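Local atomic coordinates of putative glyoxalase superfamily protein (Ralstonia eutropha, PDB entry 3IUZ), a protein that probably acts as an iron(II)-dependent dioxygenase of the glyoxalase superfamily, converting 2-oxoadipate to 2-hydroxyglutarate with loss of carbon dioxide. Residues A239-D244 and Y303-R308; R39-E44 and D185-V190; N166-L171 and E205-V210; P173-L178 and G198-C203; G111-G116 and A131-P136. One frame throughout, in Å; residues are numbered along the deposited sequence. Where two conformers were deposited one is given.

Contact 1. Residues A239-D244 and Y303-R308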
# COMPACT_ATOMS: atom_id res chain seq x y z
N ALA A 239 -1.43 -5.67 -2.15
CA ALA A 239 -2.08 -5.00 -3.25
C ALA A 239 -3.21 -5.88 -3.73
O ALA A 239 -3.11 -7.10 -3.71
CB ALA A 239 -1.12 -4.76 -4.39
N THR A 240 -4.25 -5.23 -4.26
CA THR A 240 -5.46 -5.92 -4.67
C THR A 240 -5.84 -5.60 -6.09
O THR A 240 -5.75 -4.44 -6.53
CB THR A 240 -6.61 -5.56 -3.72
OG1 THR A 240 -6.21 -5.90 -2.39
CG2 THR A 240 -7.95 -6.29 -4.05
N ASP A 241 -6.31 -6.62 -6.79
CA ASP A 241 -6.50 -6.58 -8.24
C ASP A 241 -7.99 -6.82 -8.41
O ASP A 241 -8.51 -7.81 -7.89
CB ASP A 241 -5.64 -7.69 -8.87
CG ASP A 241 -5.75 -7.81 -10.38
OD1 ASP A 241 -6.58 -7.12 -11.03
OD2 ASP A 241 -4.96 -8.63 -10.93
N ARG A 242 -8.65 -5.89 -9.10
CA ARG A 242 -10.09 -5.95 -9.28
C ARG A 242 -10.42 -6.79 -10.52
O ARG A 242 -10.08 -6.41 -11.66
CB ARG A 242 -10.71 -4.55 -9.42
CG ARG A 242 -12.23 -4.59 -9.47
CD ARG A 242 -12.81 -3.18 -9.79
NE ARG A 242 -12.30 -2.17 -8.85
CZ ARG A 242 -12.44 -0.87 -8.99
NH1 ARG A 242 -13.02 -0.38 -10.08
NH2 ARG A 242 -11.99 -0.04 -8.04
N VAL A 243 -11.08 -7.93 -10.29
CA VAL A 243 -11.35 -8.92 -11.34
C VAL A 243 -12.83 -9.17 -11.44
O VAL A 243 -13.62 -8.82 -10.53
CB VAL A 243 -10.57 -10.27 -11.11
CG1 VAL A 243 -9.04 -10.02 -11.12
CG2 VAL A 243 -10.99 -10.94 -9.76
N ASP A 244 -13.24 -9.76 -12.58
CA ASP A 244 -14.66 -10.01 -12.84
C ASP A 244 -15.23 -11.06 -11.92
O ASP A 244 -16.41 -11.00 -11.60
CB ASP A 244 -14.88 -10.54 -14.25
CG ASP A 244 -14.64 -9.50 -15.33
OD1 ASP A 244 -14.75 -8.27 -15.07
OD2 ASP A 244 -14.35 -9.94 -16.47
N TYR A 303 -0.71 -10.68 -2.47
CA TYR A 303 -1.46 -10.21 -3.64
C TYR A 303 -2.86 -10.75 -3.51
O TYR A 303 -3.06 -11.94 -3.30
CB TYR A 303 -0.83 -10.73 -4.92
CG TYR A 303 -1.30 -10.09 -6.22
CD1 TYR A 303 -2.43 -10.55 -6.88
CD2 TYR A 303 -0.57 -9.08 -6.82
CE1 TYR A 303 -2.84 -9.99 -8.07
CE2 TYR A 303 -0.96 -8.54 -8.03
CZ TYR A 303 -2.08 -8.98 -8.65
OH TYR A 303 -2.49 -8.40 -9.84
N GLU A 304 -3.84 -9.85 -3.64
CA GLU A 304 -5.22 -10.14 -3.36
C GLU A 304 -6.10 -9.80 -4.56
O GLU A 304 -5.77 -8.94 -5.37
CB GLU A 304 -5.66 -9.31 -2.13
CG GLU A 304 -7.18 -9.39 -1.77
CD GLU A 304 -7.49 -8.54 -0.56
OE1 GLU A 304 -7.73 -7.32 -0.70
OE2 GLU A 304 -7.45 -9.09 0.55
N PHE A 305 -7.22 -10.49 -4.65
CA PHE A 305 -8.20 -10.29 -5.69
C PHE A 305 -9.52 -9.82 -5.08
O PHE A 305 -9.90 -10.24 -3.98
CB PHE A 305 -8.48 -11.58 -6.43
CG PHE A 305 -7.29 -12.14 -7.12
CD1 PHE A 305 -6.83 -11.59 -8.29
CD2 PHE A 305 -6.60 -13.20 -6.58
CE1 PHE A 305 -5.71 -12.10 -8.93
CE2 PHE A 305 -5.49 -13.71 -7.26
CZ PHE A 305 -5.06 -13.14 -8.42
N ILE A 306 -10.24 -8.99 -5.83
CA ILE A 306 -11.50 -8.46 -5.35
C ILE A 306 -12.45 -8.36 -6.53
O ILE A 306 -12.03 -8.05 -7.64
CB ILE A 306 -11.32 -7.07 -4.72
CG1 ILE A 306 -12.60 -6.62 -3.97
CG2 ILE A 306 -10.87 -6.04 -5.76
CD1 ILE A 306 -12.26 -5.51 -2.88
N THR A 307 -13.72 -8.67 -6.29
CA THR A 307 -14.79 -8.37 -7.22
C THR A 307 -15.77 -7.38 -6.53
O THR A 307 -16.14 -7.56 -5.35
CB THR A 307 -15.52 -9.66 -7.71
OG1 THR A 307 -14.67 -10.37 -8.61
CG2 THR A 307 -16.82 -9.32 -8.44
N ARG A 308 -16.15 -6.33 -7.24
CA ARG A 308 -17.02 -5.30 -6.68
C ARG A 308 -18.22 -5.21 -7.62
O ARG A 308 -18.07 -4.83 -8.78
CB ARG A 308 -16.35 -3.95 -6.61
CG ARG A 308 -15.22 -3.85 -5.68
CD ARG A 308 -14.61 -2.44 -5.78
NE ARG A 308 -13.52 -2.25 -4.83
CZ ARG A 308 -13.66 -2.19 -3.52
NH1 ARG A 308 -14.86 -2.24 -2.92
NH2 ARG A 308 -12.57 -2.00 -2.79
O HOH W 1 -15.24 -6.47 -9.91
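The Tyr303 ring meets Asp241 at its edge, close to the ring plane: OH donates to OD2 at 2.7 Å. The carboxylate stands almost upright to the ring, planes 86° apart, and its oxygen is met from above the carboxylate plane. Phe305 CE1 lies at the same ring's edge. On the side of the sheet bearing Thr240, Arg242, Glu304 and Ile306, two guanidinium groups are turned 89° to each other, with Arg242 NH2 4.2 Å from Arg308 NE; Asp81 forms salt bridges to both, which probably offsets their repulsion, and Arg308 NH1 also donates to the backbone O of Asp322. One face of the Arg308 guanidinium carries Ile306 CD1, 3.5 Å above the plane and toward the rim. The backbones pair in parallel within the mixed sheet, strand 238-242 lying between strands 80-87 and 293-306; Glu304 N to Ala239 O (2.8 Å) and Val243 N to Ile306 O (2.8 Å) are the first and last backbone bonds between 239-244 and 303-308, and the pairing continues back to Phe302. With Thr240 OG1 anti to the carbonyl carbon (chi1 -57°), the hydroxyl donates to Glu304 OE1 at 2.7 Å, while Thr240 CG2 presses tightly on Ile306 CG2 at 3.4 Å.

Contact 2. Residues R39-E44 and D185-V190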
# COMPACT_ATOMS: atom_id res chain seq x y z
N ARG A 39 1.29 19.75 -18.49
CA ARG A 39 1.65 19.47 -17.09
C ARG A 39 0.95 18.22 -16.54
O ARG A 39 -0.02 17.72 -17.13
CB ARG A 39 1.34 20.69 -16.23
CG ARG A 39 2.15 21.89 -16.73
CD ARG A 39 1.84 23.19 -16.05
NE ARG A 39 0.47 23.58 -16.30
CZ ARG A 39 -0.04 24.77 -15.99
NH1 ARG A 39 0.70 25.72 -15.44
NH2 ARG A 39 -1.32 25.03 -16.23
N ALA A 40 1.41 17.77 -15.38
CA ALA A 40 0.84 16.61 -14.73
C ALA A 40 -0.17 17.03 -13.70
O ALA A 40 0.12 17.80 -12.75
CB ALA A 40 1.93 15.73 -14.11
N THR A 41 -1.39 16.53 -13.88
CA THR A 41 -2.43 16.81 -12.90
C THR A 41 -2.27 15.95 -11.64
O THR A 41 -1.62 14.91 -11.67
CB THR A 41 -3.80 16.55 -13.47
OG1 THR A 41 -3.94 15.16 -13.83
CG2 THR A 41 -4.06 17.42 -14.72
N ARG A 42 -2.96 16.32 -10.56
CA ARG A 42 -2.90 15.53 -9.34
C ARG A 42 -3.41 14.11 -9.55
O ARG A 42 -2.85 13.18 -8.94
CB ARG A 42 -3.64 16.16 -8.17
CG ARG A 42 -5.10 16.23 -8.30
CD ARG A 42 -5.74 16.83 -7.06
NE ARG A 42 -7.19 16.74 -7.16
CZ ARG A 42 -8.05 17.19 -6.27
NH1 ARG A 42 -7.65 17.81 -5.15
NH2 ARG A 42 -9.34 17.02 -6.51
N ALA A 43 -4.47 13.95 -10.35
CA ALA A 43 -4.96 12.61 -10.71
C ALA A 43 -3.89 11.76 -11.43
O ALA A 43 -3.68 10.58 -11.11
CB ALA A 43 -6.18 12.72 -11.59
N GLU A 44 -3.27 12.32 -12.45
CA GLU A 44 -2.18 11.62 -13.11
C GLU A 44 -1.04 11.24 -12.14
O GLU A 44 -0.50 10.12 -12.21
CB GLU A 44 -1.61 12.48 -14.23
CG GLU A 44 -2.60 12.71 -15.39
CD GLU A 44 -2.16 13.75 -16.40
OE1 GLU A 44 -1.21 14.53 -16.13
OE2 GLU A 44 -2.78 13.78 -17.49
N ASP A 185 -2.42 24.23 -7.04
CA ASP A 185 -2.67 24.46 -8.48
C ASP A 185 -3.39 23.32 -9.17
O ASP A 185 -3.88 23.51 -10.30
CB ASP A 185 -1.36 24.68 -9.21
CG ASP A 185 -0.59 25.87 -8.68
OD1 ASP A 185 -1.21 26.84 -8.24
OD2 ASP A 185 0.64 25.88 -8.79
N GLY A 186 -3.42 22.14 -8.55
CA GLY A 186 -3.94 20.94 -9.19
C GLY A 186 -3.02 20.26 -10.21
O GLY A 186 -3.38 19.20 -10.76
N VAL A 187 -1.87 20.87 -10.45
CA VAL A 187 -0.88 20.40 -11.39
C VAL A 187 0.51 20.69 -10.86
O VAL A 187 0.68 21.55 -9.99
CB VAL A 187 -0.98 21.12 -12.77
CG1 VAL A 187 -2.31 20.76 -13.46
CG2 VAL A 187 -0.74 22.65 -12.64
N LEU A 188 1.48 19.95 -11.37
CA LEU A 188 2.92 20.28 -11.30
C LEU A 188 3.45 20.09 -12.71
O LEU A 188 2.82 19.40 -13.51
CB LEU A 188 3.67 19.33 -10.35
CG LEU A 188 3.40 19.42 -8.84
CD1 LEU A 188 3.94 18.18 -8.15
CD2 LEU A 188 3.95 20.75 -8.25
N THR A 189 4.63 20.63 -13.04
CA THR A 189 5.29 20.23 -14.28
C THR A 189 5.49 18.71 -14.24
O THR A 189 5.51 18.12 -13.14
CB THR A 189 6.66 20.93 -14.43
OG1 THR A 189 7.52 20.51 -13.38
CG2 THR A 189 6.50 22.48 -14.43
N VAL A 190 5.64 18.06 -15.40
CA VAL A 190 5.82 16.63 -15.41
C VAL A 190 7.12 16.30 -14.63
O VAL A 190 7.14 15.36 -13.85
CB VAL A 190 5.78 16.02 -16.83
CG1 VAL A 190 6.13 14.52 -16.79
CG2 VAL A 190 4.38 16.23 -17.50
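Val187 CG2 sits over the centre of one face of the Arg39 guanidinium, 3.9 Å above its plane. Arg39 reaches this position by a bend at chi3 (-63°), which turns NE out of the line of its aliphatic chain; Asp35 pairs with NE. The other methyl of Val187, CG1, is 4.0 Å from Thr41 CG2, so the two branches of one valine serve two side chains of the opposite segment.

Thr41 places OG1 between the backbone N and the carbonyl carbon (chi1 62°). From there OG1 accepts from Glu44 N at 3.2 Å, and Glu44 OE1 in return takes the N-H of Thr41 at 3.0 Å, from above the carboxylate plane. This reciprocal pair is a capping box at the start of helix 42-60, and OG1 has a further partner in Pro33 O.

Backbone bonds fix the register. Ala40 and Leu188 form an antiparallel hydrogen-bonded pair, with Ala40 N to Leu188 O at 2.9 Å, and Arg42 N reaches Gly186 O at 2.9 Å. Beside them Val190 CG2 packs against Ala40 CB (4.2 Å).

The two-strand unit thus ties the beginning of helix 42-60 to the connection between helices 173-185 and 190-200: Leu188 lies on Leu182 and Ile45, and Val190 rests on helix 4-14.

Contact 3. Residues N166-L171 and E205-V210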
# COMPACT_ATOMS: atom_id res chain seq x y z
N ASN A 166 12.18 5.27 17.58
CA ASN A 166 13.31 5.84 16.84
C ASN A 166 12.95 6.14 15.38
O ASN A 166 13.83 6.45 14.59
CB ASN A 166 14.52 4.87 16.90
CG ASN A 166 14.23 3.47 16.27
OD1 ASN A 166 13.53 3.35 15.24
ND2 ASN A 166 14.77 2.42 16.89
N SER A 167 11.68 6.04 15.02
CA SER A 167 11.30 6.18 13.62
C SER A 167 11.76 7.48 13.01
O SER A 167 11.72 8.57 13.66
CB SER A 167 9.80 6.09 13.42
OG SER A 167 9.28 4.87 13.87
N ALA A 168 12.16 7.39 11.75
CA ALA A 168 12.45 8.59 10.95
C ALA A 168 11.15 9.12 10.37
O ALA A 168 10.15 8.38 10.29
CB ALA A 168 13.43 8.29 9.82
N ASP A 169 11.15 10.42 10.02
CA ASP A 169 10.11 10.98 9.16
C ASP A 169 10.59 11.03 7.73
O ASP A 169 11.49 11.83 7.36
CB ASP A 169 9.66 12.37 9.64
CG ASP A 169 8.46 12.91 8.84
OD1 ASP A 169 8.13 12.31 7.79
OD2 ASP A 169 7.84 13.92 9.28
N PRO A 170 10.04 10.15 6.88
CA PRO A 170 10.49 10.12 5.48
C PRO A 170 9.99 11.25 4.58
O PRO A 170 10.49 11.41 3.47
CB PRO A 170 9.90 8.80 4.99
CG PRO A 170 8.57 8.79 5.70
CD PRO A 170 8.89 9.25 7.07
N LEU A 171 9.03 12.03 5.04
CA LEU A 171 8.42 13.07 4.19
C LEU A 171 9.26 14.36 4.24
O LEU A 171 9.07 15.19 5.10
CB LEU A 171 6.99 13.33 4.66
CG LEU A 171 6.16 14.17 3.67
CD1 LEU A 171 5.90 13.43 2.39
CD2 LEU A 171 4.82 14.59 4.32
N GLU A 205 7.46 2.42 3.49
CA GLU A 205 8.55 1.55 3.92
C GLU A 205 8.68 1.59 5.46
O GLU A 205 7.97 2.32 6.15
CB GLU A 205 9.86 2.01 3.29
CG GLU A 205 9.92 1.97 1.77
CD GLU A 205 9.70 0.59 1.17
OE1 GLU A 205 9.76 -0.44 1.90
OE2 GLU A 205 9.47 0.54 -0.06
N ARG A 206 9.59 0.79 6.00
CA ARG A 206 9.85 0.73 7.44
C ARG A 206 10.69 1.95 7.81
O ARG A 206 11.78 2.09 7.31
CB ARG A 206 10.61 -0.56 7.79
CG ARG A 206 10.66 -0.94 9.28
CD ARG A 206 11.82 -1.90 9.58
NE ARG A 206 13.09 -1.18 9.57
CZ ARG A 206 14.28 -1.73 9.39
NH1 ARG A 206 14.40 -3.05 9.25
NH2 ARG A 206 15.37 -0.96 9.35
N GLN A 207 10.18 2.80 8.69
CA GLN A 207 10.87 4.02 9.13
C GLN A 207 11.67 3.88 10.42
O GLN A 207 12.49 4.75 10.74
CB GLN A 207 9.83 5.10 9.32
CG GLN A 207 9.02 5.36 8.04
CD GLN A 207 9.87 5.62 6.85
OE1 GLN A 207 10.91 6.24 6.96
NE2 GLN A 207 9.41 5.20 5.68
N HIS A 208 11.43 2.80 11.16
CA HIS A 208 12.22 2.48 12.34
C HIS A 208 13.40 1.57 12.01
O HIS A 208 13.44 0.95 10.94
CB HIS A 208 11.33 1.90 13.47
CG HIS A 208 10.56 0.67 13.09
ND1 HIS A 208 9.22 0.70 12.73
CD2 HIS A 208 10.95 -0.63 13.00
CE1 HIS A 208 8.83 -0.54 12.44
NE2 HIS A 208 9.85 -1.36 12.62
N GLY A 209 14.38 1.48 12.92
CA GLY A 209 15.55 0.65 12.73
C GLY A 209 15.24 -0.81 12.99
O GLY A 209 14.15 -1.15 13.40
N VAL A 210 16.25 -1.66 12.77
CA VAL A 210 16.14 -3.08 13.00
C VAL A 210 15.69 -3.30 14.43
O VAL A 210 16.30 -2.81 15.33
CB VAL A 210 17.51 -3.79 12.76
CG1 VAL A 210 17.43 -5.26 13.09
CG2 VAL A 210 17.99 -3.54 11.32
O HOH W 2 13.28 -0.27 15.88
O HOH W 3 7.78 3.05 12.40
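Ala168 N and Gln207 O join two irregular loops by a nearly straight bond of 2.8 Å (174°), with the donor above the carbonyl plane. One loop leads into helix 173-185 and includes an Asx turn, in which Asp169 OD1 accepts from Leu171 N; the other leaves helix 190-200.

The main packing of this first shell is between Gln207 and Pro170. The two side chains cross at about a right angle, and the proline ring lies against the amide group: Pro170 CG is 3.6 Å from Gln207 CD, and Pro170 CB is 3.4 Å from Gln207 OE1. A bend at chi2 (-52°) brings CD round to the proline, while Gln207 CB stays 3.4 Å from Ala168 O. That carbonyl oxygen is buried here with no polar partner in the model.

Further along, Gly209 N approaches Asn166 OD1, a bond that holds for one of two conformers of the asparagine and is therefore provisional.

In the next shell, Gln207 NE2 donates to Pro202 O, which helps to set the amide's orientation. Asp169 is paired with Arg105, His208 NE2 binds Ala230 O, and Ser167 OG binds Thr164 O. Water 3 then links the two loops at the edge of the imidazole, lying in its plane, 2.8 Å from His208 ND1 and 2.8 Å from Ser167 OG.

Contact 4. Residues P173-L178 and G198-C203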
# COMPACT_ATOMS: atom_id res chain seq x y z
N PRO A 173 11.32 18.01 3.28
CA PRO A 173 10.80 19.35 3.00
C PRO A 173 10.49 19.60 1.54
O PRO A 173 9.55 20.31 1.22
CB PRO A 173 11.92 20.28 3.46
CG PRO A 173 12.87 19.45 4.29
CD PRO A 173 12.53 18.03 4.12
N ARG A 174 11.32 19.05 0.67
CA ARG A 174 11.09 19.17 -0.75
C ARG A 174 9.80 18.41 -1.12
O ARG A 174 9.04 18.87 -1.98
CB ARG A 174 12.29 18.61 -1.51
CG ARG A 174 12.12 18.66 -3.00
CD ARG A 174 12.19 20.09 -3.56
NE ARG A 174 12.07 20.04 -5.01
CZ ARG A 174 11.73 21.07 -5.77
NH1 ARG A 174 11.49 22.29 -5.26
NH2 ARG A 174 11.59 20.87 -7.05
N ALA A 175 9.58 17.24 -0.50
CA ALA A 175 8.38 16.45 -0.77
C ALA A 175 7.15 17.31 -0.40
O ALA A 175 6.16 17.38 -1.14
CB ALA A 175 8.36 15.11 0.04
N GLN A 176 7.22 17.93 0.76
CA GLN A 176 6.09 18.76 1.23
C GLN A 176 5.89 19.98 0.39
O GLN A 176 4.77 20.39 0.18
CB GLN A 176 6.27 19.12 2.69
CG GLN A 176 6.22 17.91 3.61
CD GLN A 176 6.31 18.25 5.09
OE1 GLN A 176 5.50 19.05 5.63
NE2 GLN A 176 7.25 17.58 5.79
N THR A 177 7.00 20.59 -0.08
CA THR A 177 6.92 21.71 -0.99
C THR A 177 6.10 21.37 -2.24
O THR A 177 5.15 22.11 -2.64
CB THR A 177 8.34 22.14 -1.44
OG1 THR A 177 9.08 22.56 -0.28
CG2 THR A 177 8.27 23.27 -2.49
N LEU A 178 6.40 20.22 -2.84
CA LEU A 178 5.77 19.85 -4.13
C LEU A 178 4.31 19.40 -3.93
O LEU A 178 3.43 19.71 -4.74
CB LEU A 178 6.60 18.75 -4.84
CG LEU A 178 7.99 19.24 -5.35
CD1 LEU A 178 8.86 18.08 -5.96
CD2 LEU A 178 7.79 20.38 -6.38
N GLY A 198 9.08 10.20 -6.72
CA GLY A 198 10.34 9.64 -6.22
C GLY A 198 10.53 9.87 -4.72
O GLY A 198 11.12 9.04 -4.04
N LEU A 199 10.04 11.00 -4.23
CA LEU A 199 10.24 11.39 -2.84
C LEU A 199 9.19 10.76 -1.99
O LEU A 199 9.43 10.53 -0.79
CB LEU A 199 10.17 12.90 -2.65
CG LEU A 199 11.34 13.69 -3.27
CD1 LEU A 199 10.98 15.21 -3.27
CD2 LEU A 199 12.61 13.38 -2.47
N LEU A 200 8.05 10.45 -2.57
CA LEU A 200 6.98 9.84 -1.78
C LEU A 200 7.15 8.34 -1.63
O LEU A 200 6.73 7.77 -0.61
CB LEU A 200 5.60 10.12 -2.38
CG LEU A 200 5.16 11.59 -2.35
CD1 LEU A 200 3.75 11.73 -2.97
CD2 LEU A 200 5.17 12.16 -0.89
N VAL A 201 7.72 7.68 -2.63
CA VAL A 201 7.81 6.23 -2.60
C VAL A 201 8.52 5.70 -1.32
O VAL A 201 8.01 4.73 -0.71
CB VAL A 201 8.41 5.67 -3.90
CG1 VAL A 201 8.92 4.22 -3.71
CG2 VAL A 201 7.36 5.79 -5.06
N PRO A 202 9.60 6.35 -0.87
CA PRO A 202 10.26 5.88 0.36
C PRO A 202 9.47 6.05 1.65
O PRO A 202 9.90 5.52 2.68
CB PRO A 202 11.58 6.68 0.37
CG PRO A 202 11.85 6.96 -1.07
CD PRO A 202 10.44 7.33 -1.56
N CYS A 203 8.31 6.74 1.63
CA CYS A 203 7.46 6.80 2.81
C CYS A 203 6.74 5.48 3.06
O CYS A 203 6.32 5.18 4.20
CB CYS A 203 6.39 7.91 2.65
SG CYS A 203 7.07 9.59 2.41
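Leu199 packs against Ala175 and Arg174 in a small apolar helix-to-helix contact, 159 Å² in total, between the first turns of helix 173-185 and the last part of helix 190-200. The contact is van der Waals in kind, mostly carbon to carbon, and slight in extent.

Leu199 provides most of it. Its CB faces Ala175 CB at 3.9 Å, and its CD1 reaches the start of the other helix, 3.6 Å from Arg174 CG and 3.7 Å from Ala175 N. The small alanine side chain lets the leucine come this close to the helix backbone. Looser contacts complete the patch: Ala175 CB to Leu200 CD2 at 4.4 Å, and Leu178 CD1 to Leu199 CD1 at 4.5 Å.

Arg174 meets the leucine obliquely and with its aliphatic part. CG is anti to the backbone N (chi1 178°), and a bend at chi2 (72°) then turns CD aside; the charged end forms a salt bridge with Glu195, and Leu178 CD2 lies over the rim of one guanidinium face. On the first helix Pro173 O is gripped twice, by Thr177 N and by Thr177 OG1 (2.7 Å), from opposite faces of its plane.

Beyond, Leu200 continues onto Leu49 and Ile106. Two helices successive in the chain, running in broadly opposed directions and packed through leucine and alanine, make up a helical hairpin.

Contact 5. Residues G111-G116 and A131-P136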
# COMPACT_ATOMS: atom_id res chain seq x y z
N GLY A 111 -5.16 14.48 -3.44
CA GLY A 111 -6.53 14.50 -3.93
C GLY A 111 -7.44 13.42 -3.35
O GLY A 111 -8.56 13.28 -3.79
N TYR A 112 -6.96 12.62 -2.39
CA TYR A 112 -7.80 11.61 -1.74
C TYR A 112 -8.71 12.23 -0.64
O TYR A 112 -8.37 13.23 -0.01
CB TYR A 112 -6.97 10.47 -1.12
CG TYR A 112 -6.29 9.62 -2.17
CD1 TYR A 112 -5.05 10.00 -2.67
CD2 TYR A 112 -6.87 8.44 -2.64
CE1 TYR A 112 -4.40 9.21 -3.63
CE2 TYR A 112 -6.26 7.68 -3.61
CZ TYR A 112 -5.03 8.07 -4.09
OH TYR A 112 -4.40 7.32 -5.05
N ARG A 113 -9.83 11.54 -0.40
CA ARG A 113 -10.76 11.84 0.66
C ARG A 113 -11.11 10.57 1.37
O ARG A 113 -11.19 9.51 0.76
CB ARG A 113 -12.07 12.38 0.09
CG ARG A 113 -11.91 13.69 -0.61
CD ARG A 113 -13.23 14.09 -1.26
NE ARG A 113 -13.11 15.39 -1.90
CZ ARG A 113 -13.87 15.80 -2.92
NH1 ARG A 113 -14.80 15.00 -3.44
NH2 ARG A 113 -13.68 17.02 -3.43
N LEU A 114 -11.35 10.67 2.66
CA LEU A 114 -11.85 9.55 3.45
C LEU A 114 -13.10 9.00 2.79
O LEU A 114 -14.02 9.75 2.46
CB LEU A 114 -12.17 10.02 4.88
CG LEU A 114 -12.70 8.96 5.83
CD1 LEU A 114 -11.61 7.93 6.15
CD2 LEU A 114 -13.27 9.70 7.06
N ASN A 115 -13.12 7.70 2.57
CA ASN A 115 -14.28 7.08 1.96
C ASN A 115 -14.99 6.03 2.84
O ASN A 115 -16.01 5.52 2.44
CB ASN A 115 -13.87 6.46 0.63
CG ASN A 115 -15.03 6.21 -0.30
OD1 ASN A 115 -15.85 7.09 -0.51
ND2 ASN A 115 -15.08 5.02 -0.91
N GLY A 116 -14.44 5.69 4.00
CA GLY A 116 -15.03 4.64 4.82
C GLY A 116 -14.24 4.45 6.10
O GLY A 116 -13.01 4.63 6.11
N ALA A 131 -10.37 7.36 -1.14
CA ALA A 131 -10.63 7.32 -2.58
C ALA A 131 -10.30 8.65 -3.18
O ALA A 131 -10.53 9.70 -2.57
CB ALA A 131 -12.12 6.98 -2.88
N HIS A 132 -9.85 8.60 -4.41
CA HIS A 132 -9.44 9.81 -5.11
C HIS A 132 -10.62 10.61 -5.64
O HIS A 132 -11.47 10.08 -6.39
CB HIS A 132 -8.44 9.50 -6.21
CG HIS A 132 -7.63 10.69 -6.56
ND1 HIS A 132 -8.10 11.67 -7.40
CD2 HIS A 132 -6.40 11.10 -6.15
CE1 HIS A 132 -7.21 12.64 -7.49
NE2 HIS A 132 -6.14 12.31 -6.76
N ALA A 133 -10.66 11.88 -5.28
CA ALA A 133 -11.81 12.75 -5.63
C ALA A 133 -12.00 12.87 -7.14
O ALA A 133 -13.08 13.14 -7.57
CB ALA A 133 -11.66 14.16 -4.99
N ASP A 134 -10.95 12.70 -7.93
CA ASP A 134 -11.06 12.95 -9.37
C ASP A 134 -11.45 11.71 -10.17
O ASP A 134 -11.82 11.83 -11.33
CB ASP A 134 -9.77 13.54 -9.98
CG ASP A 134 -9.37 14.87 -9.38
OD1 ASP A 134 -10.24 15.64 -8.89
OD2 ASP A 134 -8.15 15.17 -9.41
N ALA A 135 -11.34 10.53 -9.57
CA ALA A 135 -11.66 9.27 -10.27
C ALA A 135 -11.77 8.18 -9.21
O ALA A 135 -10.91 7.28 -9.15
CB ALA A 135 -10.55 8.93 -11.32
N PRO A 136 -12.80 8.27 -8.34
CA PRO A 136 -12.87 7.44 -7.13
C PRO A 136 -12.96 5.94 -7.42
O PRO A 136 -12.43 5.12 -6.65
CB PRO A 136 -14.13 7.95 -6.42
CG PRO A 136 -14.85 8.82 -7.40
CD PRO A 136 -13.86 9.29 -8.37
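Gly111 lies against the His132 ring: its O sits over the centre of one face, 3.8 Å above the plane, and accepts Ala133 N at 2.9 Å in an almost straight bond (171°). With positive phi and two bonds back into the last turn, Gly111 closes helix 101-110 in a Schellman motif, and the strand begins at Tyr112.

Tyr112 follows, in an antiparallel non-hydrogen-bonded pair with His132. The rings form a T-shaped pair, planes 82° apart and centroids 4.9 Å apart, with the imidazole edge at CD2 directed to the phenol face; His132 CB adds a CH-pi contact over that same ring. Tyr112 OH binds Asn50.

Arg113 pairs with Ala131 through both backbone bonds, Arg113 N to Ala131 O at 2.9 Å and Ala131 N to Arg113 O at 3.0 Å. Its chain extends from CG to NE, and Ala133 CB stands over the centre of one guanidinium face, 3.4 Å above it, while NE binds a hexaethylene glycol. Asn115 CB touches Ala131 CB at 4.0 Å where the hairpin strand makes a classic bulge, Asn115 and Gly116 both facing Ser129.

His132 is thus gripped on both nitrogens: ND1 accepts Asp134 N within the type I turn, at 3.1 Å, and NE2 is hydrogen-bonded to Leu110 O. This is consistent with the hydrogen residing on NE2 and fixes the rotation of the ring.

How the contacts relate
Contacts 2 and 5 are joined through the Arg42-Asp134 salt bridge (Arg42 NH2 to Asp134 OD1, 2.9 Å), with Ala43 packing on the His132 ring; their centres are about 16 Å apart, and hexaethylene glycol, probably from the crystallisation liquor, lies by both. Contacts 3 and 4 are linked by Gln207 and Pro202 and by Leu171 with Gln176 and Leu200, the centres about 14 Å apart. Contact 4 meets contact 2 where Leu188 CD2 packs on Leu178 O (3.7 Å). Contact 1 touches none of the others, but shares the mixed sheet with contact 5, nearest atoms about 5 Å apart. Contact 1 is across the chain's centre from contacts 3 and 4.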